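Local coordinates for putative citrate lyase, alfa subunit (Streptococcus mutans, PDB 2HJ0), which belongs to the CitF family of citrate lyase alpha subunits and is built around two large mixed beta sheets packed with helices, at residues A[172-177]-A[222-228]; A[33-39]-A[197-202]; A[377-381]-A[470-474]; A[5-9]-A[427-431]. All coordinates share one frame; numbering follows the deposited sequence.

Interaction 1: residues A[172-177]-A[222-228]; sequences SDAYGN and QTDVDYI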
loop_
_atom_site.group_PDB
_atom_site.type_symbol
_atom_site.label_atom_id
_atom_site.label_comp_id
_atom_site.label_asym_id
_atom_site.label_seq_id
_atom_site.Cartn_x
_atom_site.Cartn_y
_atom_site.Cartn_z
ATOM N N SER A 172 -1.052 -17.093 3.631
ATOM C CA SER A 172 0.023 -16.235 4.109
ATOM C C SER A 172 1.332 -17.015 4.221
ATOM O O SER A 172 1.311 -18.221 4.461
ATOM C CB SER A 172 -0.353 -15.679 5.480
ATOM O OG SER A 172 0.756 -15.057 6.104
ATOM N N ASP A 173 2.470 -16.357 4.022
ATOM C CA ASP A 173 3.734 -17.067 4.189
ATOM C C ASP A 173 4.134 -16.883 5.643
ATOM O O ASP A 173 3.393 -16.280 6.415
ATOM C CB ASP A 173 4.841 -16.537 3.264
ATOM C CG ASP A 173 4.954 -15.026 3.272
ATOM O OD1 ASP A 173 4.831 -14.418 4.366
ATOM O OD2 ASP A 173 5.187 -14.455 2.171
ATOM N N ALA A 174 5.297 -17.395 6.014
ATOM C CA ALA A 174 5.752 -17.291 7.385
ATOM C C ALA A 174 6.414 -15.960 7.644
ATOM O O ALA A 174 7.212 -15.819 8.567
ATOM C CB ALA A 174 6.708 -18.418 7.710
ATOM N N TYR A 175 6.088 -14.972 6.834
ATOM C CA TYR A 175 6.671 -13.662 7.045
ATOM C C TYR A 175 5.608 -12.577 7.031
ATOM O O TYR A 175 5.911 -11.421 7.323
ATOM C CB TYR A 175 7.734 -13.383 5.984
ATOM C CG TYR A 175 8.962 -12.690 6.532
ATOM C CD1 TYR A 175 9.621 -13.185 7.660
ATOM C CD2 TYR A 175 9.497 -11.577 5.899
ATOM C CE1 TYR A 175 10.784 -12.596 8.134
ATOM C CE2 TYR A 175 10.664 -10.979 6.373
ATOM C CZ TYR A 175 11.303 -11.502 7.490
ATOM O OH TYR A 175 12.482 -10.942 7.935
ATOM N N GLY A 176 4.374 -12.947 6.668
ATOM C CA GLY A 176 3.280 -11.983 6.646
ATOM C C GLY A 176 2.572 -11.611 5.342
ATOM O O GLY A 176 1.498 -11.002 5.388
ATOM N N ASN A 177 3.157 -11.912 4.182
ATOM C CA ASN A 177 2.490 -11.596 2.918
ATOM C C ASN A 177 1.216 -12.458 2.855
ATOM O O ASN A 177 1.292 -13.689 2.818
ATOM C CB ASN A 177 3.398 -11.917 1.730
ATOM C CG ASN A 177 4.661 -11.072 1.710
ATOM O OD1 ASN A 177 4.605 -9.842 1.598
ATOM N ND2 ASN A 177 5.813 -11.732 1.815
ATOM N N GLN A 222 4.401 -8.125 4.208
ATOM C CA GLN A 222 5.134 -8.588 5.382
ATOM C C GLN A 222 5.526 -7.390 6.258
ATOM O O GLN A 222 5.675 -7.529 7.476
ATOM C CB GLN A 222 6.389 -9.363 4.940
ATOM C CG GLN A 222 7.314 -8.543 4.015
ATOM C CD GLN A 222 8.367 -9.363 3.294
ATOM O OE1 GLN A 222 8.035 -10.262 2.537
ATOM N NE2 GLN A 222 9.640 -9.042 3.515
ATOM N N THR A 223 5.662 -6.219 5.634
ATOM C CA THR A 223 6.045 -5.007 6.347
ATOM C C THR A 223 4.974 -4.452 7.269
ATOM O O THR A 223 5.227 -3.507 8.019
ATOM C CB THR A 223 6.457 -3.890 5.381
ATOM O OG1 THR A 223 5.478 -3.777 4.344
ATOM C CG2 THR A 223 7.819 -4.176 4.783
ATOM N N ASP A 224 3.778 -5.028 7.220
ATOM C CA ASP A 224 2.699 -4.580 8.096
ATOM C C ASP A 224 2.354 -5.650 9.120
ATOM O O ASP A 224 1.534 -5.415 9.997
ATOM C CB ASP A 224 1.433 -4.270 7.292
ATOM C CG ASP A 224 1.542 -2.989 6.488
ATOM O OD1 ASP A 224 2.502 -2.212 6.719
ATOM O OD2 ASP A 224 0.652 -2.748 5.626
ATOM N N VAL A 225 2.989 -6.811 9.020
ATOM C CA VAL A 225 2.667 -7.914 9.910
ATOM C C VAL A 225 3.731 -8.194 10.963
ATOM O O VAL A 225 4.917 -8.098 10.688
ATOM C CB VAL A 225 2.410 -9.182 9.061
ATOM C CG1 VAL A 225 2.010 -10.342 9.936
ATOM C CG2 VAL A 225 1.329 -8.879 8.022
ATOM N N ASP A 226 3.314 -8.537 12.175
ATOM C CA ASP A 226 4.281 -8.823 13.217
ATOM C C ASP A 226 4.389 -10.311 13.479
ATOM O O ASP A 226 5.486 -10.849 13.615
ATOM C CB ASP A 226 3.911 -8.082 14.514
ATOM C CG ASP A 226 4.011 -6.572 14.367
ATOM O OD1 ASP A 226 5.142 -6.033 14.396
ATOM O OD2 ASP A 226 2.953 -5.926 14.202
ATOM N N TYR A 227 3.246 -10.981 13.530
ATOM C CA TYR A 227 3.232 -12.410 13.815
ATOM C C TYR A 227 2.231 -13.165 12.954
ATOM O O TYR A 227 1.206 -12.616 12.528
ATOM C CB TYR A 227 2.900 -12.630 15.294
ATOM C CG TYR A 227 3.932 -12.075 16.248
ATOM C CD1 TYR A 227 5.206 -12.627 16.314
ATOM C CD2 TYR A 227 3.634 -11.013 17.101
ATOM C CE1 TYR A 227 6.165 -12.140 17.213
ATOM C CE2 TYR A 227 4.593 -10.513 18.010
ATOM C CZ TYR A 227 5.856 -11.092 18.055
ATOM O OH TYR A 227 6.805 -10.648 18.942
ATOM N N ILE A 228 2.546 -14.426 12.691
ATOM C CA ILE A 228 1.675 -15.271 11.904
ATOM C C ILE A 228 1.393 -16.532 12.693
ATOM O O ILE A 228 2.305 -17.153 13.233
ATOM C CB ILE A 228 2.302 -15.679 10.570
ATOM C CG1 ILE A 228 2.605 -14.444 9.726
ATOM C CG2 ILE A 228 1.351 -16.584 9.825
ATOM C CD1 ILE A 228 3.877 -13.728 10.107
#

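Interaction 2: residues A[33-39]-A[197-202]; sequences ESSRQVK and AKYADQ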
loop_
_atom_site.group_PDB
_atom_site.type_symbol
_atom_site.label_atom_id
_atom_site.label_comp_id
_atom_site.label_asym_id
_atom_site.label_seq_id
_atom_site.Cartn_x
_atom_site.Cartn_y
_atom_site.Cartn_z
ATOM N N GLU A 33 -1.935 12.555 9.831
ATOM C CA GLU A 33 -2.295 11.153 9.743
ATOM C C GLU A 33 -1.727 10.400 10.933
ATOM O O GLU A 33 -0.706 10.782 11.512
ATOM C CB GLU A 33 -1.759 10.555 8.444
ATOM C CG GLU A 33 -2.033 9.067 8.273
ATOM C CD GLU A 33 -1.432 8.508 6.997
ATOM O OE1 GLU A 33 -0.218 8.708 6.764
ATOM O OE2 GLU A 33 -2.172 7.865 6.228
ATOM N N SER A 34 -2.405 9.327 11.305
ATOM C CA SER A 34 -1.977 8.496 12.419
ATOM C C SER A 34 -0.659 7.784 12.088
ATOM O O SER A 34 -0.427 7.405 10.946
ATOM C CB SER A 34 -3.085 7.476 12.706
ATOM O OG SER A 34 -2.664 6.455 13.594
ATOM N N SER A 35 0.215 7.629 13.074
ATOM C CA SER A 35 1.474 6.905 12.865
ATOM C C SER A 35 1.472 5.761 13.890
ATOM O O SER A 35 0.921 5.898 14.986
ATOM C CB SER A 35 2.695 7.811 13.081
ATOM O OG SER A 35 2.798 8.230 14.434
ATOM N N ARG A 36 2.100 4.646 13.537
ATOM C CA ARG A 36 2.132 3.480 14.402
ATOM C C ARG A 36 3.475 3.273 15.086
ATOM O O ARG A 36 4.480 3.843 14.674
ATOM C CB ARG A 36 1.766 2.238 13.577
ATOM C CG ARG A 36 2.582 2.131 12.316
ATOM C CD ARG A 36 2.017 1.170 11.282
ATOM N NE ARG A 36 2.878 1.216 10.093
ATOM C CZ ARG A 36 3.361 0.154 9.454
ATOM N NH1 ARG A 36 4.144 0.325 8.394
ATOM N NH2 ARG A 36 3.059 -1.071 9.870
ATOM N N GLN A 37 3.464 2.465 16.147
ATOM C CA GLN A 37 4.662 2.126 16.913
ATOM C C GLN A 37 5.200 0.801 16.389
ATOM O O GLN A 37 4.763 -0.277 16.809
ATOM C CB GLN A 37 4.325 1.989 18.392
ATOM C CG GLN A 37 4.399 3.275 19.161
ATOM C CD GLN A 37 5.807 3.606 19.606
ATOM O OE1 GLN A 37 6.064 4.703 20.098
ATOM N NE2 GLN A 37 6.728 2.653 19.449
ATOM N N VAL A 38 6.152 0.909 15.468
ATOM C CA VAL A 38 6.784 -0.232 14.824
ATOM C C VAL A 38 7.866 -0.934 15.641
ATOM O O VAL A 38 8.710 -0.280 16.246
ATOM C CB VAL A 38 7.420 0.206 13.504
ATOM C CG1 VAL A 38 8.077 -0.975 12.817
ATOM C CG2 VAL A 38 6.367 0.839 12.623
ATOM N N LYS A 39 7.832 -2.265 15.653
ATOM C CA LYS A 39 8.844 -3.048 16.348
ATOM C C LYS A 39 9.706 -3.711 15.275
ATOM O O LYS A 39 9.314 -4.710 14.674
ATOM C CB LYS A 39 8.204 -4.118 17.234
ATOM C CG LYS A 39 7.453 -3.567 18.445
ATOM C CD LYS A 39 6.871 -4.695 19.300
ATOM C CE LYS A 39 6.446 -4.200 20.686
ATOM N NZ LYS A 39 5.961 -5.338 21.540
ATOM N N ALA A 197 -4.134 -3.358 9.118
ATOM C CA ALA A 197 -2.722 -3.700 9.084
ATOM C C ALA A 197 -1.840 -2.527 8.743
ATOM O O ALA A 197 -0.630 -2.576 8.938
ATOM C CB ALA A 197 -2.487 -4.820 8.093
ATOM N N LYS A 198 -2.445 -1.471 8.233
ATOM C CA LYS A 198 -1.693 -0.293 7.844
ATOM C C LYS A 198 -1.529 0.717 8.984
ATOM O O LYS A 198 -0.515 1.399 9.071
ATOM C CB LYS A 198 -2.395 0.337 6.646
ATOM C CG LYS A 198 -1.766 1.581 6.079
ATOM C CD LYS A 198 -2.467 1.956 4.760
ATOM C CE LYS A 198 -2.412 0.783 3.744
ATOM N NZ LYS A 198 -3.106 1.030 2.434
ATOM N N TYR A 199 -2.511 0.793 9.874
ATOM C CA TYR A 199 -2.435 1.741 10.970
ATOM C C TYR A 199 -2.252 1.159 12.370
ATOM O O TYR A 199 -1.911 1.881 13.299
ATOM C CB TYR A 199 -3.677 2.615 10.949
ATOM C CG TYR A 199 -3.722 3.519 9.762
ATOM C CD1 TYR A 199 -2.940 4.679 9.712
ATOM C CD2 TYR A 199 -4.531 3.215 8.674
ATOM C CE1 TYR A 199 -2.970 5.519 8.588
ATOM C CE2 TYR A 199 -4.572 4.033 7.551
ATOM C CZ TYR A 199 -3.793 5.183 7.509
ATOM O OH TYR A 199 -3.834 5.993 6.398
ATOM N N ALA A 200 -2.489 -0.135 12.522
ATOM C CA ALA A 200 -2.356 -0.782 13.820
ATOM C C ALA A 200 -0.893 -0.854 14.248
ATOM O O ALA A 200 0.012 -0.911 13.405
ATOM C CB ALA A 200 -2.959 -2.194 13.768
ATOM N N ASP A 201 -0.659 -0.842 15.558
ATOM C CA ASP A 201 0.704 -0.927 16.063
ATOM C C ASP A 201 1.278 -2.316 15.823
ATOM O O ASP A 201 2.361 -2.466 15.261
ATOM C CB ASP A 201 0.750 -0.590 17.550
ATOM C CG ASP A 201 0.750 0.898 17.797
ATOM O OD1 ASP A 201 1.015 1.664 16.840
ATOM O OD2 ASP A 201 0.498 1.312 18.951
ATOM N N GLN A 202 0.542 -3.324 16.264
ATOM C CA GLN A 202 0.951 -4.691 16.067
ATOM C C GLN A 202 -0.141 -5.438 15.304
ATOM O O GLN A 202 -1.339 -5.306 15.600
ATOM C CB GLN A 202 1.235 -5.357 17.408
ATOM C CG GLN A 202 2.657 -5.176 17.835
ATOM C CD GLN A 202 3.017 -6.071 18.964
ATOM O OE1 GLN A 202 2.487 -5.942 20.060
ATOM N NE2 GLN A 202 3.926 -6.999 18.713
#

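Interaction 3: residues A[377-381]-A[470-474]; sequences VDTNF and IEELK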
loop_
_atom_site.group_PDB
_atom_site.type_symbol
_atom_site.label_atom_id
_atom_site.label_comp_id
_atom_site.label_asym_id
_atom_site.label_seq_id
_atom_site.Cartn_x
_atom_site.Cartn_y
_atom_site.Cartn_z
ATOM N N VAL A 377 -37.732 5.235 6.412
ATOM C CA VAL A 377 -37.418 6.469 5.714
ATOM C C VAL A 377 -38.587 7.402 5.990
ATOM O O VAL A 377 -39.713 7.109 5.606
ATOM C CB VAL A 377 -37.208 6.209 4.190
ATOM C CG1 VAL A 377 -38.254 5.250 3.683
ATOM C CG2 VAL A 377 -37.242 7.514 3.423
ATOM N N ASP A 378 -38.317 8.505 6.691
ATOM C CA ASP A 378 -39.369 9.453 7.041
ATOM C C ASP A 378 -39.658 10.487 5.958
ATOM O O ASP A 378 -39.097 10.420 4.865
ATOM C CB ASP A 378 -39.056 10.151 8.372
ATOM C CG ASP A 378 -37.737 10.895 8.357
ATOM O OD1 ASP A 378 -37.464 11.597 7.355
ATOM O OD2 ASP A 378 -36.979 10.792 9.359
ATOM N N THR A 379 -40.545 11.428 6.263
ATOM C CA THR A 379 -40.927 12.462 5.311
ATOM C C THR A 379 -39.839 13.519 5.116
ATOM O O THR A 379 -40.043 14.530 4.440
ATOM C CB THR A 379 -42.218 13.177 5.750
ATOM O OG1 THR A 379 -41.969 13.902 6.960
ATOM C CG2 THR A 379 -43.335 12.174 5.979
ATOM N N ASN A 380 -38.688 13.297 5.724
ATOM C CA ASN A 380 -37.584 14.232 5.574
ATOM C C ASN A 380 -36.479 13.569 4.770
ATOM O O ASN A 380 -35.378 14.108 4.628
ATOM C CB ASN A 380 -37.060 14.656 6.942
ATOM C CG ASN A 380 -37.784 15.879 7.479
ATOM O OD1 ASN A 380 -39.008 16.008 7.327
ATOM N ND2 ASN A 380 -37.038 16.779 8.118
ATOM N N PHE A 381 -36.802 12.395 4.242
ATOM C CA PHE A 381 -35.885 11.603 3.452
ATOM C C PHE A 381 -34.746 10.966 4.247
ATOM O O PHE A 381 -33.785 10.460 3.665
ATOM C CB PHE A 381 -35.356 12.443 2.288
ATOM C CG PHE A 381 -36.328 12.549 1.142
ATOM C CD1 PHE A 381 -36.356 11.574 0.141
ATOM C CD2 PHE A 381 -37.259 13.588 1.092
ATOM C CE1 PHE A 381 -37.300 11.621 -0.898
ATOM C CE2 PHE A 381 -38.214 13.648 0.059
ATOM C CZ PHE A 381 -38.232 12.660 -0.939
ATOM N N ILE A 470 -42.785 12.417 -0.787
ATOM C CA ILE A 470 -42.461 11.485 0.281
ATOM C C ILE A 470 -43.649 11.401 1.256
ATOM O O ILE A 470 -43.924 10.336 1.809
ATOM C CB ILE A 470 -41.138 11.914 1.019
ATOM C CG1 ILE A 470 -40.680 10.824 1.981
ATOM C CG2 ILE A 470 -41.360 13.188 1.800
ATOM C CD1 ILE A 470 -40.403 9.499 1.323
ATOM N N GLU A 471 -44.371 12.506 1.445
ATOM C CA GLU A 471 -45.521 12.494 2.352
ATOM C C GLU A 471 -46.619 11.564 1.856
ATOM O O GLU A 471 -47.291 10.896 2.649
ATOM C CB GLU A 471 -46.115 13.895 2.535
ATOM C CG GLU A 471 -45.230 14.882 3.286
ATOM C CD GLU A 471 -44.072 15.401 2.439
ATOM O OE1 GLU A 471 -44.294 15.692 1.235
ATOM O OE2 GLU A 471 -42.949 15.532 2.990
ATOM N N GLU A 472 -46.810 11.528 0.544
ATOM C CA GLU A 472 -47.832 10.662 -0.032
ATOM C C GLU A 472 -47.485 9.195 0.140
ATOM O O GLU A 472 -48.377 8.365 0.310
ATOM C CB GLU A 472 -48.026 10.977 -1.505
ATOM C CG GLU A 472 -48.637 12.325 -1.732
ATOM C CD GLU A 472 -48.729 12.663 -3.197
ATOM O OE1 GLU A 472 -47.700 12.538 -3.896
ATOM O OE2 GLU A 472 -49.822 13.063 -3.655
ATOM N N LEU A 473 -46.196 8.873 0.096
ATOM C CA LEU A 473 -45.761 7.497 0.275
ATOM C C LEU A 473 -46.077 7.033 1.695
ATOM O O LEU A 473 -46.499 5.902 1.905
ATOM C CB LEU A 473 -44.259 7.372 0.014
ATOM C CG LEU A 473 -43.817 7.479 -1.442
ATOM C CD1 LEU A 473 -42.308 7.340 -1.522
ATOM C CD2 LEU A 473 -44.492 6.390 -2.273
ATOM N N LYS A 474 -45.865 7.926 2.657
ATOM C CA LYS A 474 -46.118 7.631 4.053
ATOM C C LYS A 474 -47.604 7.369 4.260
ATOM O O LYS A 474 -47.989 6.360 4.858
ATOM C CB LYS A 474 -45.653 8.793 4.926
ATOM C CG LYS A 474 -45.750 8.534 6.415
ATOM C CD LYS A 474 -47.112 8.904 6.961
ATOM C CE LYS A 474 -47.304 10.393 6.905
ATOM N NZ LYS A 474 -48.652 10.770 7.373
#

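Interaction 4: residues A[5-9]-A[427-431]; sequences KLGRD and KVNTV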
loop_
_atom_site.group_PDB
_atom_site.type_symbol
_atom_site.label_atom_id
_atom_site.label_comp_id
_atom_site.label_asym_id
_atom_site.label_seq_id
_atom_site.Cartn_x
_atom_site.Cartn_y
_atom_site.Cartn_z
ATOM N N LYS A 5 -29.990 20.011 14.638
ATOM C CA LYS A 5 -30.426 20.121 13.242
ATOM C C LYS A 5 -31.764 19.401 12.996
ATOM O O LYS A 5 -32.813 20.041 12.898
ATOM C CB LYS A 5 -29.334 19.562 12.306
ATOM C CG LYS A 5 -27.912 19.675 12.875
ATOM C CD LYS A 5 -26.836 19.650 11.795
ATOM C CE LYS A 5 -26.698 21.002 11.098
ATOM N NZ LYS A 5 -25.464 21.057 10.259
ATOM N N LEU A 6 -31.717 18.075 12.903
ATOM C CA LEU A 6 -32.911 17.263 12.684
ATOM C C LEU A 6 -33.682 17.095 13.990
ATOM O O LEU A 6 -33.251 17.574 15.040
ATOM C CB LEU A 6 -32.515 15.886 12.155
ATOM C CG LEU A 6 -31.927 15.806 10.745
ATOM C CD1 LEU A 6 -30.954 14.647 10.669
ATOM C CD2 LEU A 6 -33.062 15.664 9.721
ATOM N N GLY A 7 -34.816 16.401 13.920
ATOM C CA GLY A 7 -35.624 16.170 15.108
ATOM C C GLY A 7 -35.062 15.049 15.963
ATOM O O GLY A 7 -35.783 14.118 16.330
ATOM N N ARG A 8 -33.771 15.147 16.286
ATOM C CA ARG A 8 -33.082 14.137 17.093
ATOM C C ARG A 8 -32.908 14.553 18.556
ATOM O O ARG A 8 -32.590 15.701 18.853
ATOM C CB ARG A 8 -31.705 13.832 16.486
ATOM C CG ARG A 8 -31.687 13.700 14.964
ATOM C CD ARG A 8 -32.850 12.886 14.461
ATOM N NE ARG A 8 -32.902 11.577 15.096
ATOM C CZ ARG A 8 -33.915 10.733 14.955
ATOM N NH1 ARG A 8 -33.893 9.555 15.564
ATOM N NH2 ARG A 8 -34.956 11.077 14.203
ATOM N N ASP A 9 -33.107 13.607 19.467
ATOM C CA ASP A 9 -32.969 13.888 20.888
ATOM C C ASP A 9 -31.615 13.395 21.412
ATOM O O ASP A 9 -31.538 12.427 22.163
ATOM C CB ASP A 9 -34.119 13.222 21.659
ATOM C CG ASP A 9 -34.333 13.827 23.042
ATOM O OD1 ASP A 9 -33.447 13.666 23.915
ATOM O OD2 ASP A 9 -35.391 14.470 23.255
ATOM N N LYS A 427 -41.217 9.799 11.094
ATOM C CA LYS A 427 -39.943 9.994 11.764
ATOM C C LYS A 427 -39.313 8.632 12.017
ATOM O O LYS A 427 -39.955 7.748 12.576
ATOM C CB LYS A 427 -40.188 10.717 13.084
ATOM C CG LYS A 427 -38.979 11.372 13.700
ATOM C CD LYS A 427 -39.396 12.142 14.953
ATOM C CE LYS A 427 -38.330 13.126 15.402
ATOM N NZ LYS A 427 -38.877 14.099 16.393
ATOM N N VAL A 428 -38.063 8.453 11.610
ATOM C CA VAL A 428 -37.390 7.177 11.814
ATOM C C VAL A 428 -36.863 7.050 13.237
ATOM O O VAL A 428 -36.456 8.043 13.849
ATOM C CB VAL A 428 -36.208 7.014 10.838
ATOM C CG1 VAL A 428 -36.694 7.114 9.399
ATOM C CG2 VAL A 428 -35.165 8.069 11.113
ATOM N N ASN A 429 -36.881 5.830 13.766
ATOM C CA ASN A 429 -36.378 5.573 15.115
ATOM C C ASN A 429 -34.901 5.949 15.210
ATOM O O ASN A 429 -34.493 6.641 16.145
ATOM C CB ASN A 429 -36.565 4.097 15.488
ATOM C CG ASN A 429 -38.021 3.753 15.799
ATOM O OD1 ASN A 429 -38.486 2.624 15.544
ATOM N ND2 ASN A 429 -38.752 4.729 16.365
ATOM N N THR A 430 -34.100 5.487 14.248
ATOM C CA THR A 430 -32.669 5.792 14.226
ATOM C C THR A 430 -32.277 6.381 12.870
ATOM O O THR A 430 -32.736 5.916 11.838
ATOM C CB THR A 430 -31.805 4.533 14.449
ATOM O OG1 THR A 430 -32.332 3.769 15.537
ATOM C CG2 THR A 430 -30.372 4.935 14.765
ATOM N N VAL A 431 -31.423 7.397 12.871
ATOM C CA VAL A 431 -30.993 8.005 11.621
ATOM C C VAL A 431 -29.556 7.645 11.272
ATOM O O VAL A 431 -28.636 7.947 12.032
ATOM C CB VAL A 431 -31.063 9.538 11.677
ATOM C CG1 VAL A 431 -30.538 10.130 10.379
ATOM C CG2 VAL A 431 -32.474 9.988 11.936
#

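Interaction 1: residues A[172-177]-A[222-228]
Asn-177 holds Gln-222 from a loop shaped by an Asx turn, in which Asp-173 OD1 accepts from Tyr-175 N at 2.8 Å. Asn-177 N reaches that oxygen from the opposite face of the carboxylate, and Asn-177 ND2 donates to the syn lone pair of Asp-173 OD2, so the aspartate fixes the amide that works across the contact. Asn-177 ND2 gives its other hydrogen to a carbonyl lone pair of Gln-222 OE1 at 2.8 Å, while Asn-177 OD1 receives Gln-222 N at 3.1 Å from well above the carbonyl plane. Gln-222 OE1 has its strongest partner in Tyr-213 OH, and Gln-222 NE2 bonds to Gly-361 O of the second subunit. In the closely packed part the apolar side chains of Val-225 and Ile-228 lie against the backbone of Gly-176: Val-225 CG2 is 3.4 Å from its O and Ile-228 CD1 3.6 Å from its N. With phi at 116°, this position favours glycine. The looser side is at Ala-174, partly exposed, whose methyl points away from the other segment and whose carbonyl group only just reaches Ile-228 CD1. Tyr-175 and Gln-222 meet with ring and amide planes 87° apart, the ring edge at CD2 lying 3.5 Å from Gln-222 NE2.

Interaction 2: residues A[33-39]-A[197-202]
Arg-36 runs past the carbonyls of the last turn of helix 191-199 and of Ala-200 just beyond it, and its route illustrates how one long side chain can run along a helix end. From its CB, which has Asp-201 OD1 at 3.4 Å and Ala-200 O a little farther off, CG departs between the backbone N and the carbonyl carbon (chi1 51°), and the chain then stays extended as far as NE. CG passes Ala-200 O at longer range. CD settles among the carbonyls, 3.4 Å from Lys-198 O, with Ala-200 O also close. NE and CZ continue by Lys-198 O. Arg-36 NH2 comes to 4.1 Å from Ala-197 O; the carbonyls of Lys-198 and Ala-197 lie obliquely to the guanidinium. The charge itself is met elsewhere: NE forms a salt bridge with Glu-33 of the second subunit, and NH2 has a long, weak ion pair with Asp-224. The carbonyl dipoles at the helix end probably add a favourable field.

Two hydrogen bonds secure the path on either side of Arg-36. Tyr-199 OH donates to Glu-33 OE2 at 2.5 Å, on the anti side of the carboxylate but tilted out of its plane. Gln-37 N gives Asp-201 OD1 a nearly straight bond of 2.7 Å (170°), arriving from above the carboxylate plane. Beyond it, Gln-37 and Val-38 pair antiparallel with a strand of the second subunit, and the Glu-33 to Arg-36 salt bridge is made reciprocally: the arrangement is that of a dimer interface built on intersubunit beta pairing.

Interaction 3: residues A[377-381]-A[470-474]
Ile-470, at the start of helix 470-481, is the residue on which the turn at 378-381 rests, and the contact is made by van der Waals packing, with no polar bond between the segments. Its most specific element is a CH-pi interaction: CG1 sits over one face of the Phe-381 ring, 4.3 Å from the centroid and 13° off the normal. The two side chains slide past each other in opposite directions, and Ile-470 CB lies 3.5 Å from Phe-381 CE2. Ile-470 CD1 reaches toward Val-377 CG2 at 4.3 Å, and Thr-379 CG2 adds a longer approach to Lys-474 CB.

Contact with the backbone comes next. In Ile-470, CG1 lies anti to the backbone N (chi1 -171°) and CG2 takes the place between N and the carbonyl carbon, which puts CG1 nearest Asp-378 O and CG2 nearest Thr-379 O, with both beside Thr-379 CA.

None of the hydrogen bonds joins the two segments; those of the turn shape it. Asp-378 to Phe-381 form a type I beta turn closed by Phe-381 N to Asp-378 O (3.1 Å), and Asp-378 OD1 accepts from Asn-380 N at 2.7 Å in an Asx turn, with Asn-382 N as another donor. Across the contact, Thr-379 O and Glu-471 OE2 stand 3.4 Å apart, but both are acceptors and do not bond.

The turn links strands 376-377 and 383-384, and the helix follows strand 467-468 at one margin of the nine-stranded sheet; Phe-381 and Leu-473 both reach Val-441 on strand 440-442.

Interaction 4: residues A[5-9]-A[427-431]
Arg-8 reaches from the N-terminal segment to the backbone of 427-431, as the last residue of an inverse gamma turn centred on Gly-7 that brings Arg-8 N to within 2.8 Å of Leu-6 O in a weak bond. The guanidinium is a donor with several partial takers. Arg-8 NH1 points to Asn-429 O at 3.0 Å, but the bond is bent (121°) and weak. Val-428 O is shared by NH1 and NH2 of Arg-8, each at 3.4 Å and each weak; both acceptors lie at the guanidinium edge, near its plane. The stronger partner of NH1 is the carboxylate of Asp-506 on strand 504-511; the same oxygen, OD2, also accepts Val-431 N, and a single acid thereby ties both segments to that strand. Elsewhere in 427-431, Asn-429 N is satisfied by Glu-376 and Thr-430 OG1 by Thr-387.

Lys-427 adds no bond across the contact, and the end of its side chain is doubtfully placed near Gly-7 O. As modelled, Lys-427 NZ is 5.4 Å from Arg-8 NH2, a like-charge pair that the neighbouring Asp-506 probably helps to offset on the arginine side. The arginine chain bends at both chi2 and chi3 (-44° and -55°), folding the guanidinium over Val-431, whose CG2 sits above the centre of one face, 3.4 Å from Arg-8 CZ.

Overall arrangement
Interaction 4 opens near the N terminus, at 5-9, and closes only at 427-431, tying the N-terminal segment to the loop before strand 440-442; its long loop encloses interactions 1 and 2. Within it, 33-39 returns to 197-202, and because 172-177 falls inside that loop while 222-228 lies beyond it, interactions 1 and 2 cross. They touch around Asp-224 and Gln-202, joining strand 227-230 to the end of helix 191-199 beside the second subunit. Interaction 3, from 377-381 to 470-474, crosses interaction 4 and ties the turn between strands 376-377 and 383-384 to helix 470-481. Interactions 3 and 4 meet where Asp-378 nears Val-428, across the chain's centre from interaction 1.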